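Local coordinates for adenine phosphoribosyltransferase, putative (Trypanosoma brucei brucei, PDB 5VN4), which probably catalyses the purine-salvage step that joins adenine to 5-phospho-alpha-D-ribose 1-diphosphate, giving AMP and diphosphate, at residues 232-235 against 236-240; 92-95 against 96-99; 13-16 against 17-20. All coordinates share one frame; numbering follows the deposited sequence.

The three contacts are all local, each made where the chain changes direction, but they sit in very different surroundings. Contact 2, at 92-99, is the core one: every residue is buried, its centre lies about 11 Å from the chain's centre, and apolar side chains surround a few backbone bonds. Contacts 1 and 3 are partly buried and lie on opposite sides of the chain's centre, with centres 43 Å apart. In each of these a glutamate carboxylate accepts from a backbone N-H, at a helix start in 232-240 and at a hairpin turn in 13-20. Contacts 1 and 2 both touch the second subunit of the homodimer; no other chain of the assembly touches contact 3.

Contact 1 (232-235 against 236-240); sequences RIIS and CAEAK
E238 reaches back from the first turn of helix 236-240 to the residue that precedes the helix, S235. Its CB lies 3.4 Å from S235 OG. CG comes nearer still, 3.1 Å from the same oxygen, having been placed beside the backbone N by the first torsion (chi1 -66°). CD continues past the hydroxyl with the chain extended, and OE2 arrives at the backbone, accepting from S235 N at 3.0 Å in a nearly straight bond. The N-H meets OE2 on its anti side, 35° out of the carboxylate plane. OE2 also lies 3.4 Å from I234 CA.

In the other direction, E238 N donates to S235 OG at 3.0 Å, again close to straight. The two reciprocal bonds make a capping box, with S235 as N-cap, and they brace the corner, where the axes of segments 233-235 and 236-240 stand 86° apart. The backbone adds the helical bond from A239 N to S235 O. A water bridges the strand and the carboxylate, donating to I233 O and to E238 OE2, so that OE2 accepts from both a backbone N-H and the water.

Beyond the cap, I234 CD1 packs against A239 CB at 3.7 Å, and A239 also rests on I120 of the second subunit. Residues I233, I234 and S235 pair in a parallel ladder with a strand of that subunit, and K240 NZ forms a salt bridge with D171 of the same neighbouring chain.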
ATOM      1  N   ARG A 232      23.084  -9.402   4.029  1.00 10.20           N
ATOM      2  CA  ARG A 232      22.023  -8.726   4.765  1.00 10.14           C
ATOM      3  C   ARG A 232      20.737  -9.541   4.833  1.00 10.09           C
ATOM      4  O   ARG A 232      19.846  -9.170   5.596  1.00 11.09           O
ATOM      5  CB  ARG A 232      21.732  -7.360   4.137  1.00 10.74           C
ATOM      6  CG  ARG A 232      20.951  -7.415   2.825  1.00 11.15           C
ATOM      7  CD  ARG A 232      20.869  -6.032   2.181  1.00 11.57           C
ATOM      8  NE  ARG A 232      19.988  -6.020   1.014  1.00 11.69           N
ATOM      9  CZ  ARG A 232      18.682  -5.762   1.049  1.00 11.42           C
ATOM     10  NH1 ARG A 232      18.092  -5.468   2.201  1.00 11.49           N
ATOM     11  NH2 ARG A 232      17.968  -5.786  -0.079  1.00 13.83           N
ATOM     12  N   ILE A 233      20.605 -10.601   4.030  1.00 10.49           N
ATOM     13  CA  ILE A 233      19.417 -11.448   4.007  1.00 11.54           C
ATOM     14  C   ILE A 233      19.690 -12.646   4.902  1.00 12.02           C
ATOM     15  O   ILE A 233      20.563 -13.463   4.593  1.00 13.98           O
ATOM     16  CB  ILE A 233      19.090 -11.913   2.578  1.00 11.93           C
ATOM     17  CG1 ILE A 233      18.976 -10.726   1.605  1.00 13.07           C
ATOM     18  CG2 ILE A 233      17.811 -12.742   2.580  1.00 13.94           C
ATOM     19  CD1 ILE A 233      18.898 -11.144   0.128  1.00 14.52           C
ATOM     20  N   ILE A 234      18.938 -12.764   6.002  1.00 12.17           N
ATOM     21  CA  ILE A 234      19.110 -13.844   6.969  1.00 13.01           C
ATOM     22  C   ILE A 234      17.859 -14.716   7.004  1.00 13.14           C
ATOM     23  O   ILE A 234      16.742 -14.250   6.751  1.00 13.17           O
ATOM     24  CB  ILE A 234      19.496 -13.335   8.379  1.00 13.18           C
ATOM     25  CG1 ILE A 234      18.319 -12.647   9.075  1.00 14.24           C
ATOM     26  CG2 ILE A 234      20.694 -12.396   8.288  1.00 14.86           C
ATOM     27  CD1 ILE A 234      18.636 -12.257  10.522  1.00 14.79           C
ATOM     28  N   SER A 235      18.055 -15.994   7.316  1.00 14.41           N
ATOM     29  CA  SER A 235      16.944 -16.927   7.375  1.00 14.86           C
ATOM     30  C   SER A 235      16.208 -16.805   8.708  1.00 15.54           C
ATOM     31  O   SER A 235      16.682 -16.176   9.658  1.00 15.75           O
ATOM     32  CB  SER A 235      17.451 -18.356   7.232  1.00 16.88           C
ATOM     33  OG  SER A 235      18.181 -18.714   8.387  1.00 18.69           O
ATOM     34  N   CYS A 236      15.026 -17.427   8.775  1.00 15.59           N
ATOM     35  CA  CYS A 236      14.301 -17.472  10.041  1.00 17.36           C
ATOM     36  C   CYS A 236      15.122 -18.159  11.123  1.00 18.47           C
ATOM     37  O   CYS A 236      15.172 -17.684  12.263  1.00 19.07           O
ATOM     38  CB  CYS A 236      12.946 -18.165   9.868  1.00 17.09           C
ATOM     39  SG  CYS A 236      11.726 -17.129   9.020  1.00 17.13           S
ATOM     40  N   ALA A 237      15.781 -19.269  10.782  1.00 19.24           N
ATOM     41  CA  ALA A 237      16.592 -19.975  11.771  1.00 20.24           C
ATOM     42  C   ALA A 237      17.753 -19.113  12.252  1.00 20.46           C
ATOM     43  O   ALA A 237      18.073 -19.098  13.447  1.00 22.17           O
ATOM     44  CB  ALA A 237      17.106 -21.298  11.197  1.00 21.85           C
ATOM     45  N   GLU A 238      18.398 -18.388  11.332  1.00 18.92           N
ATOM     46  CA  GLU A 238      19.475 -17.486  11.734  1.00 19.75           C
ATOM     47  C   GLU A 238      18.942 -16.369  12.624  1.00 19.46           C
ATOM     48  O   GLU A 238      19.545 -16.044  13.653  1.00 20.53           O
ATOM     49  CB  GLU A 238      20.188 -16.925  10.495  1.00 21.12           C
ATOM     50  CG  GLU A 238      20.950 -17.993   9.690  1.00 22.78           C
ATOM     51  CD  GLU A 238      21.468 -17.525   8.320  1.00 24.16           C
ATOM     52  OE1 GLU A 238      22.423 -18.156   7.818  1.00 28.51           O
ATOM     53  OE2 GLU A 238      20.934 -16.554   7.736  1.00 19.09           O
ATOM     54  N   ALA A 239      17.789 -15.795  12.263  1.00 18.51           N
ATOM     55  CA  ALA A 239      17.210 -14.727  13.074  1.00 19.10           C
ATOM     56  C   ALA A 239      16.861 -15.209  14.482  1.00 20.65           C
ATOM     57  O   ALA A 239      17.036 -14.469  15.459  1.00 20.02           O
ATOM     58  CB  ALA A 239      15.981 -14.149  12.371  1.00 17.72           C
ATOM     59  N   LYS A 240      16.375 -16.449  14.612  1.00 22.54           N
ATOM     60  CA  LYS A 240      15.979 -16.945  15.928  0.57 25.08           C
ATOM     61  C   LYS A 240      17.154 -17.003  16.894  1.00 26.01           C
ATOM     62  O   LYS A 240      16.964 -16.849  18.107  1.00 27.44           O
ATOM     63  CB  LYS A 240      15.317 -18.317  15.802  0.57 27.13           C
ATOM     64  CG  LYS A 240      13.934 -18.265  15.189  0.57 29.35           C
ATOM     65  CD  LYS A 240      13.340 -19.650  15.015  0.57 31.61           C
ATOM     66  CE  LYS A 240      12.251 -19.916  16.041  0.57 33.09           C
ATOM     67  NZ  LYS A 240      11.499 -21.158  15.717  0.57 34.05           N
TER
HETATM   68  O   HOH W   1      21.858 -15.736   5.193  1.00 25.45           O

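Contact 2 (92-95 against 96-99); sequences FLLG and PMIA
The loop after strand 83-87 runs straight into helix 95-102 of the phosphoribosyltransferase domain, where P96, M97 and I98 meet the carbonyls of F92 and L94. The P96 ring sits on F92 O, with CD 3.1 Å and CG 3.4 Å from it. G95 O accepts a helical bond from A99 N at 2.9 Å, and a weak second one from I98 N. M97 N instead donates to a water, which in turn donates to L93 O and so ties the loop to the helix start.

Much of the surroundings is apolar. I98 packs on F70 and V71 of helix 60-75, while F92 and L93 meet L93 and F92 of the second subunit, carrying the core into the dimer interface. The F92 side chain also lies about 7 Å from a bound pyrophosphate.

M97 and I98 both approach L94 O: I98 CD1 stands 3.5 Å from it and M97 CG 3.4 Å. With M97 CG held between its backbone N and carbonyl carbon (chi1 70°) and the chain extended beyond, the methyl CE ends 4.2 Å from L94 CD2.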
ATOM      1  N   PHE A  92       0.588   3.184  -2.059  1.00 10.65           N
ATOM      2  CA  PHE A  92      -0.522   2.536  -1.365  1.00 10.30           C
ATOM      3  C   PHE A  92      -0.472   2.776   0.135  1.00 10.46           C
ATOM      4  O   PHE A  92      -1.507   2.704   0.802  1.00 11.55           O
ATOM      5  CB  PHE A  92      -0.460   1.021  -1.586  1.00 11.00           C
ATOM      6  CG  PHE A  92      -0.893   0.557  -2.962  1.00 11.34           C
ATOM      7  CD1 PHE A  92      -1.202   1.444  -3.987  1.00 11.26           C
ATOM      8  CD2 PHE A  92      -1.002  -0.803  -3.209  1.00 12.69           C
ATOM      9  CE1 PHE A  92      -1.621   0.973  -5.229  1.00 12.00           C
ATOM     10  CE2 PHE A  92      -1.416  -1.280  -4.444  1.00 13.61           C
ATOM     11  CZ  PHE A  92      -1.722  -0.390  -5.462  1.00 12.59           C
ATOM     12  N   LEU A  93       0.720   3.019   0.687  1.00 10.51           N
ATOM     13  CA  LEU A  93       0.890   3.211   2.124  1.00 10.14           C
ATOM     14  C   LEU A  93       0.402   4.569   2.601  1.00  9.75           C
ATOM     15  O   LEU A  93       0.161   4.741   3.806  1.00 11.70           O
ATOM     16  CB  LEU A  93       2.371   3.088   2.476  1.00 10.54           C
ATOM     17  CG  LEU A  93       2.984   1.707   2.244  1.00 10.63           C
ATOM     18  CD1 LEU A  93       4.505   1.778   2.207  1.00 10.68           C
ATOM     19  CD2 LEU A  93       2.522   0.751   3.342  1.00 11.37           C
ATOM     20  N   LEU A  94       0.250   5.531   1.694  1.00 10.78           N
ATOM     21  CA  LEU A  94      -0.014   6.917   2.052  1.00 11.30           C
ATOM     22  C   LEU A  94      -1.393   7.402   1.628  1.00 11.90           C
ATOM     23  O   LEU A  94      -2.020   8.169   2.357  1.00 12.64           O
ATOM     24  CB  LEU A  94       1.057   7.832   1.433  1.00 12.31           C
ATOM     25  CG  LEU A  94       2.510   7.485   1.765  1.00 12.85           C
ATOM     26  CD1 LEU A  94       3.478   8.372   0.976  1.00 14.78           C
ATOM     27  CD2 LEU A  94       2.759   7.595   3.267  1.00 13.27           C
ATOM     28  N   GLY A  95      -1.872   7.003   0.451  1.00 11.89           N
ATOM     29  CA  GLY A  95      -3.117   7.510  -0.086  1.00 12.48           C
ATOM     30  C   GLY A  95      -4.369   7.197   0.718  1.00 12.43           C
ATOM     31  O   GLY A  95      -5.178   8.090   0.999  1.00 12.32           O
ATOM     32  N   PRO A  96      -4.573   5.925   1.088  1.00 12.65           N
ATOM     33  CA  PRO A  96      -5.844   5.562   1.742  1.00 12.49           C
ATOM     34  C   PRO A  96      -6.144   6.328   3.018  1.00 12.46           C
ATOM     35  O   PRO A  96      -7.302   6.707   3.235  1.00 14.14           O
ATOM     36  CB  PRO A  96      -5.693   4.055   1.982  1.00 12.80           C
ATOM     37  CG  PRO A  96      -4.824   3.605   0.861  1.00 13.17           C
ATOM     38  CD  PRO A  96      -3.811   4.721   0.709  1.00 13.10           C
ATOM     39  N   MET A  97      -5.148   6.572   3.874  1.00 12.99           N
ATOM     40  CA  MET A  97      -5.437   7.281   5.120  1.00 13.70           C
ATOM     41  C   MET A  97      -5.847   8.725   4.862  1.00 13.55           C
ATOM     42  O   MET A  97      -6.566   9.315   5.674  1.00 15.71           O
ATOM     43  CB  MET A  97      -4.249   7.210   6.079  1.00 14.71           C
ATOM     44  CG  MET A  97      -3.027   8.018   5.638  1.00 14.64           C
ATOM     45  SD  MET A  97      -1.613   7.669   6.700  1.00 14.45           S
ATOM     46  CE  MET A  97      -0.374   8.682   5.902  1.00 14.37           C
ATOM     47  N   ILE A  98      -5.404   9.306   3.748  1.00 13.08           N
ATOM     48  CA  ILE A  98      -5.843  10.644   3.362  1.00 13.25           C
ATOM     49  C   ILE A  98      -7.234  10.591   2.748  1.00 14.06           C
ATOM     50  O   ILE A  98      -8.129  11.357   3.127  1.00 14.98           O
ATOM     51  CB  ILE A  98      -4.815  11.282   2.408  1.00 12.89           C
ATOM     52  CG1 ILE A  98      -3.462  11.418   3.110  1.00 12.62           C
ATOM     53  CG2 ILE A  98      -5.309  12.636   1.907  1.00 14.59           C
ATOM     54  CD1 ILE A  98      -2.295  11.603   2.148  1.00 12.79           C
ATOM     55  N   ALA A  99      -7.436   9.653   1.815  1.00 14.70           N
ATOM     56  CA  ALA A  99      -8.703   9.552   1.100  1.00 14.85           C
ATOM     57  C   ALA A  99      -9.874   9.287   2.041  1.00 15.55           C
ATOM     58  O   ALA A  99     -10.975   9.808   1.828  1.00 16.55           O
ATOM     59  CB  ALA A  99      -8.618   8.451   0.045  1.00 15.10           C
TER
HETATM   60  O   HOH W   2      -2.632   5.154   4.059  1.00 14.66           O

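Contact 3 (13-16 against 17-20); sequences EVLP and NYFT
Between L15 and Y18 the chain makes a type II turn that closes the hairpin of strands 11-15 and 18-21, with a classic beta bulge at V14 and L15, on the strand leading into it, both facing Y18. Y18 N donates to L15 O at 2.9 Å. Y18 O is shared by the two bulge residues: V14 N gives the shorter bond, 2.9 Å, and L15 N a weak one of 3.5 Å.

E13, just before the bulge, reaches across F19 to N17 in the turn. Its CG stands anti to the backbone N (chi1 -165°), and from there the extended chain runs over the F19 ring. CB touches F19 CE2 at 3.4 Å. CG makes a CH-pi contact over one face, 3.9 Å from the ring centroid, and the carboxylate follows with its plane 22° from that of the ring. OE1 then accepts from N17 N on its anti lone pair, at 2.7 Å and nearly straight. The L15 and Y18 side chains run alongside each other, their CB atoms 3.8 Å apart, and V14 CG1 meets T20 CG2.

T20 OG1 turns to T210 O and N17 ND2 to S204 O, joining the hairpin to the chain around strand 208-213. A single glutamate thus holds the hairpin at two points, its methylenes on the F19 face and its carboxylate on N17 N, and the negative charge would probably be steadied by that N-H dipole.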
ATOM      1  N   GLU A  13       8.735  27.042  -2.322  1.00 12.48           N
ATOM      2  CA  GLU A  13       8.913  26.649  -3.713  1.00 12.95           C
ATOM      3  C   GLU A  13      10.403  26.701  -4.027  1.00 13.36           C
ATOM      4  O   GLU A  13      10.983  27.788  -4.133  1.00 15.40           O
ATOM      5  CB  GLU A  13       8.111  27.576  -4.624  1.00 12.33           C
ATOM      6  CG  GLU A  13       7.943  27.036  -6.036  1.00 11.29           C
ATOM      7  CD  GLU A  13       7.024  27.890  -6.906  1.00 11.73           C
ATOM      8  OE1 GLU A  13       6.774  27.499  -8.065  1.00 12.38           O
ATOM      9  OE2 GLU A  13       6.550  28.944  -6.443  1.00 12.45           O
ATOM     10  N   VAL A  14      11.027  25.532  -4.169  1.00 13.69           N
ATOM     11  CA  VAL A  14      12.482  25.481  -4.329  1.00 14.21           C
ATOM     12  C   VAL A  14      12.913  25.448  -5.798  1.00 15.33           C
ATOM     13  O   VAL A  14      14.020  25.889  -6.124  1.00 17.96           O
ATOM     14  CB  VAL A  14      13.121  24.344  -3.503  1.00 16.66           C
ATOM     15  CG1 VAL A  14      12.875  24.548  -1.997  1.00 17.91           C
ATOM     16  CG2 VAL A  14      12.612  22.996  -3.950  1.00 17.91           C
ATOM     17  N   LEU A  15      12.071  24.916  -6.687  1.00 14.27           N
ATOM     18  CA  LEU A  15      12.199  24.992  -8.137  1.00 13.65           C
ATOM     19  C   LEU A  15      10.802  25.323  -8.649  1.00 12.55           C
ATOM     20  O   LEU A  15       9.832  25.199  -7.888  1.00 12.30           O
ATOM     21  CB  LEU A  15      12.648  23.647  -8.705  1.00 15.21           C
ATOM     22  CG  LEU A  15      14.056  23.171  -8.340  1.00 16.03           C
ATOM     23  CD1 LEU A  15      14.278  21.737  -8.820  1.00 17.87           C
ATOM     24  CD2 LEU A  15      15.132  24.097  -8.917  1.00 16.89           C
ATOM     25  N   PRO A  16      10.641  25.752  -9.901  1.00 12.19           N
ATOM     26  CA  PRO A  16       9.289  26.093 -10.385  1.00 11.39           C
ATOM     27  C   PRO A  16       8.315  24.933 -10.216  1.00 11.09           C
ATOM     28  O   PRO A  16       8.521  23.835 -10.742  1.00 12.93           O
ATOM     29  CB  PRO A  16       9.525  26.461 -11.856  1.00 13.18           C
ATOM     30  CG  PRO A  16      10.947  26.992 -11.884  1.00 14.07           C
ATOM     31  CD  PRO A  16      11.688  26.124 -10.879  1.00 13.95           C
ATOM     32  N   ASN A  17       7.256  25.186  -9.441  1.00 10.46           N
ATOM     33  CA  ASN A  17       6.226  24.196  -9.128  1.00 11.09           C
ATOM     34  C   ASN A  17       6.778  22.944  -8.442  1.00 10.83           C
ATOM     35  O   ASN A  17       6.220  21.853  -8.571  1.00 11.51           O
ATOM     36  CB  ASN A  17       5.336  23.865 -10.327  1.00 12.17           C
ATOM     37  CG  ASN A  17       4.062  24.674 -10.316  1.00 13.14           C
ATOM     38  OD1 ASN A  17       3.578  25.052  -9.251  1.00 14.55           O
ATOM     39  ND2 ASN A  17       3.505  24.941 -11.492  1.00 15.01           N
ATOM     40  N   TYR A  18       7.858  23.095  -7.677  1.00 10.57           N
ATOM     41  CA  TYR A  18       8.403  22.022  -6.844  1.00 10.30           C
ATOM     42  C   TYR A  18       8.483  22.574  -5.428  1.00 10.95           C
ATOM     43  O   TYR A  18       9.335  23.421  -5.140  1.00 11.79           O
ATOM     44  CB  TYR A  18       9.780  21.580  -7.349  1.00 10.93           C
ATOM     45  CG  TYR A  18      10.130  20.119  -7.088  1.00 10.65           C
ATOM     46  CD1 TYR A  18       9.689  19.455  -5.948  1.00 10.96           C
ATOM     47  CD2 TYR A  18      10.907  19.407  -7.999  1.00 11.10           C
ATOM     48  CE1 TYR A  18      10.012  18.123  -5.731  1.00 10.73           C
ATOM     49  CE2 TYR A  18      11.244  18.075  -7.790  1.00 11.16           C
ATOM     50  CZ  TYR A  18      10.789  17.439  -6.648  1.00 10.43           C
ATOM     51  OH  TYR A  18      11.112  16.120  -6.425  1.00 11.93           O
ATOM     52  N   PHE A  19       7.574  22.122  -4.564  1.00 10.56           N
ATOM     53  CA  PHE A  19       7.421  22.633  -3.207  1.00 10.82           C
ATOM     54  C   PHE A  19       7.842  21.580  -2.191  1.00 10.93           C
ATOM     55  O   PHE A  19       7.585  20.390  -2.383  1.00 11.33           O
ATOM     56  CB  PHE A  19       5.959  22.991  -2.924  1.00 10.98           C
ATOM     57  CG  PHE A  19       5.418  24.100  -3.789  1.00 11.38           C
ATOM     58  CD1 PHE A  19       4.918  23.836  -5.063  1.00 12.30           C
ATOM     59  CD2 PHE A  19       5.404  25.407  -3.327  1.00 13.23           C
ATOM     60  CE1 PHE A  19       4.412  24.869  -5.857  1.00 13.30           C
ATOM     61  CE2 PHE A  19       4.897  26.435  -4.110  1.00 13.48           C
ATOM     62  CZ  PHE A  19       4.403  26.164  -5.382  1.00 13.58           C
ATOM     63  N   THR A  20       8.465  22.034  -1.103  1.00 11.00           N
ATOM     64  CA  THR A  20       8.847  21.160  -0.005  1.00 11.02           C
ATOM     65  C   THR A  20       8.707  21.948   1.294  1.00 10.89           C
ATOM     66  O   THR A  20       8.588  23.172   1.280  1.00 11.73           O
ATOM     67  CB  THR A  20      10.266  20.618  -0.224  1.00 10.48           C
ATOM     68  OG1 THR A  20      10.536  19.561   0.704  1.00 11.66           O
ATOM     69  CG2 THR A  20      11.307  21.719  -0.062  1.00 11.92           C
TER